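Local coordinates for protein putative surface-anchored fimbrial subunit (Corynebacterium diphtheriae, PDB 3HR6) that probably forms the shaft of adhesive cell-surface pili as the major pilin, built of tandem Ig-like modules reinforced by isopeptide and disulfide bonds, at residues V171-P176 and A273-S278. Numbering follows the deposited sequence.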
loop_
_atom_site.group_PDB
_atom_site.type_symbol
_atom_site.label_atom_id
_atom_site.label_comp_id
_atom_site.label_asym_id
_atom_site.label_seq_id
_atom_site.Cartn_x
_atom_site.Cartn_y
_atom_site.Cartn_z
ATOM N N VAL A 171 -3.909 8.254 1.752
ATOM C CA VAL A 171 -2.523 7.837 1.726
ATOM C C VAL A 171 -1.630 9.067 1.756
ATOM O O VAL A 171 -1.612 9.890 0.795
ATOM C CB VAL A 171 -2.167 7.002 0.465
ATOM C CG1 VAL A 171 -0.630 6.620 0.481
ATOM C CG2 VAL A 171 -3.029 5.765 0.371
ATOM N N ALA A 172 -0.914 9.244 2.852
ATOM C CA ALA A 172 -0.052 10.403 3.057
ATOM C C ALA A 172 1.429 9.997 2.913
ATOM O O ALA A 172 1.896 9.191 3.714
ATOM C CB ALA A 172 -0.281 10.982 4.385
ATOM N N THR A 173 2.099 10.533 1.899
ATOM C CA THR A 173 3.486 10.189 1.583
ATOM C C THR A 173 4.353 11.379 1.762
ATOM O O THR A 173 4.094 12.427 1.224
ATOM C CB THR A 173 3.585 9.708 0.113
ATOM O OG1 THR A 173 2.743 8.567 -0.060
ATOM C CG2 THR A 173 5.015 9.400 -0.346
ATOM N N LYS A 174 5.431 11.208 2.510
ATOM C CA LYS A 174 6.383 12.261 2.738
ATOM C C LYS A 174 7.324 12.377 1.565
ATOM O O LYS A 174 7.778 11.350 1.057
ATOM C CB LYS A 174 7.166 11.981 4.017
ATOM C CG LYS A 174 6.261 12.225 5.180
ATOM C CD LYS A 174 6.839 12.202 6.535
ATOM C CE LYS A 174 5.757 12.632 7.575
ATOM N NZ LYS A 174 5.241 14.076 7.585
ATOM N N ILE A 175 7.591 13.617 1.138
ATOM C CA ILE A 175 8.600 13.847 0.119
ATOM C C ILE A 175 9.953 13.891 0.808
ATOM O O ILE A 175 10.187 14.784 1.617
ATOM C CB ILE A 175 8.379 15.165 -0.664
ATOM C CG1 ILE A 175 6.955 15.234 -1.200
ATOM C CG2 ILE A 175 9.437 15.299 -1.758
ATOM C CD1 ILE A 175 6.576 14.082 -2.115
ATOM N N PRO A 176 10.860 12.949 0.471
ATOM C CA PRO A 176 12.182 13.017 1.109
ATOM C C PRO A 176 13.016 14.181 0.615
ATOM O O PRO A 176 12.831 14.653 -0.515
ATOM C CB PRO A 176 12.823 11.702 0.671
ATOM C CG PRO A 176 12.288 11.507 -0.703
ATOM C CD PRO A 176 10.834 11.898 -0.557
ATOM N N ALA A 273 -0.863 0.967 0.227
ATOM C CA ALA A 273 -0.407 1.685 -0.984
ATOM C C ALA A 273 1.109 1.602 -0.982
ATOM O O ALA A 273 1.724 1.225 0.021
ATOM C CB ALA A 273 -0.860 3.148 -1.002
ATOM N N TRP A 274 1.705 2.002 -2.088
ATOM C CA TRP A 274 3.139 1.952 -2.219
ATOM C C TRP A 274 3.624 3.184 -2.935
ATOM O O TRP A 274 2.957 3.654 -3.845
ATOM C CB TRP A 274 3.511 0.765 -3.078
ATOM C CG TRP A 274 3.101 -0.587 -2.519
ATOM C CD1 TRP A 274 1.827 -1.076 -2.434
ATOM C CD2 TRP A 274 3.959 -1.656 -2.096
ATOM N NE1 TRP A 274 1.842 -2.344 -1.889
ATOM C CE2 TRP A 274 3.141 -2.737 -1.739
ATOM C CE3 TRP A 274 5.342 -1.804 -1.998
ATOM C CZ2 TRP A 274 3.652 -3.932 -1.228
ATOM C CZ3 TRP A 274 5.857 -3.014 -1.489
ATOM C CH2 TRP A 274 5.009 -4.054 -1.126
ATOM N N VAL A 275 4.793 3.672 -2.524
ATOM C CA VAL A 275 5.459 4.794 -3.211
ATOM C C VAL A 275 6.716 4.308 -3.924
ATOM O O VAL A 275 7.485 3.499 -3.365
ATOM C CB VAL A 275 5.733 5.995 -2.338
ATOM C CG1 VAL A 275 6.619 5.698 -1.148
ATOM C CG2 VAL A 275 6.317 7.164 -3.184
ATOM N N LEU A 276 6.818 4.714 -5.186
ATOM C CA LEU A 276 7.973 4.404 -6.039
ATOM C C LEU A 276 8.565 5.685 -6.579
ATOM O O LEU A 276 7.854 6.482 -7.176
ATOM C CB LEU A 276 7.539 3.550 -7.220
ATOM C CG LEU A 276 8.641 2.981 -8.096
ATOM C CD1 LEU A 276 9.376 1.864 -7.322
ATOM C CD2 LEU A 276 8.036 2.410 -9.356
ATOM N N PRO A 277 9.877 5.887 -6.410
ATOM C CA PRO A 277 10.531 7.112 -6.905
ATOM C C PRO A 277 10.906 6.995 -8.405
ATOM O O PRO A 277 12.053 7.234 -8.771
ATOM C CB PRO A 277 11.787 7.185 -6.038
ATOM C CG PRO A 277 12.124 5.769 -5.784
ATOM C CD PRO A 277 10.808 5.000 -5.694
ATOM N N SER A 278 9.943 6.601 -9.220
ATOM C CA SER A 278 10.131 6.307 -10.645
ATOM C C SER A 278 8.751 6.320 -11.290
ATOM O O SER A 278 7.757 6.105 -10.606
ATOM C CB SER A 278 10.767 4.914 -10.823
ATOM O OG SER A 278 11.149 4.718 -12.191
#
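Ala273 meets Val171, and two residues further on Val275 meets Thr173, where the two sheets of an Ig-like β-sandwich face each other in the Cna-B-like module of the pilin. Strand 166-174 belongs to one sheet and strand 268-276 to the other. No hydrogen bond links the segments, which run in roughly the same direction and are held only by apolar carbon contacts.

Ala273 aims its CB into the sandwich, in the fork of Val171, 3.7 Å from CG2 and 3.8 Å from CG1, so both branches of the valine share one methyl. Asp191 of strand 187-192 also touches Ala273, while the backbone N of Ala273 is hydrogen-bonded to Ser299 OG. The side chain of Trp274 sets off away from the facing strand and packs on Pro286, Arg295 and Pro298.

The side chain of Val275 points inward again. In Thr173, OG1 sits beside the backbone N (chi1 -59°), which puts CG2 anti to that N and turns the methyl to the valine. That methyl, Thr173 CG2, rests over the face of the valine's fork, 3.8 Å from Val275 CG2 and 4.1 Å from Val275 CG1, as the two side chains meet at a slant. Phe187 packs against both residues, and Met297 also touches Val275. Behind Thr173 and Val171, backbone hydrogen bonds to Leu252 and Val254 hold their strand in its own sheet.

Beyond Leu276, whose side chain packs on Trp284, the segments part. The strand ends in an inverse gamma turn centred on Pro277, closed by a weak hydrogen bond of 2.9 Å from Ser278 N to Leu276 O, and Ser278 O is itself hydrogen-bonded to Thr188 OG1.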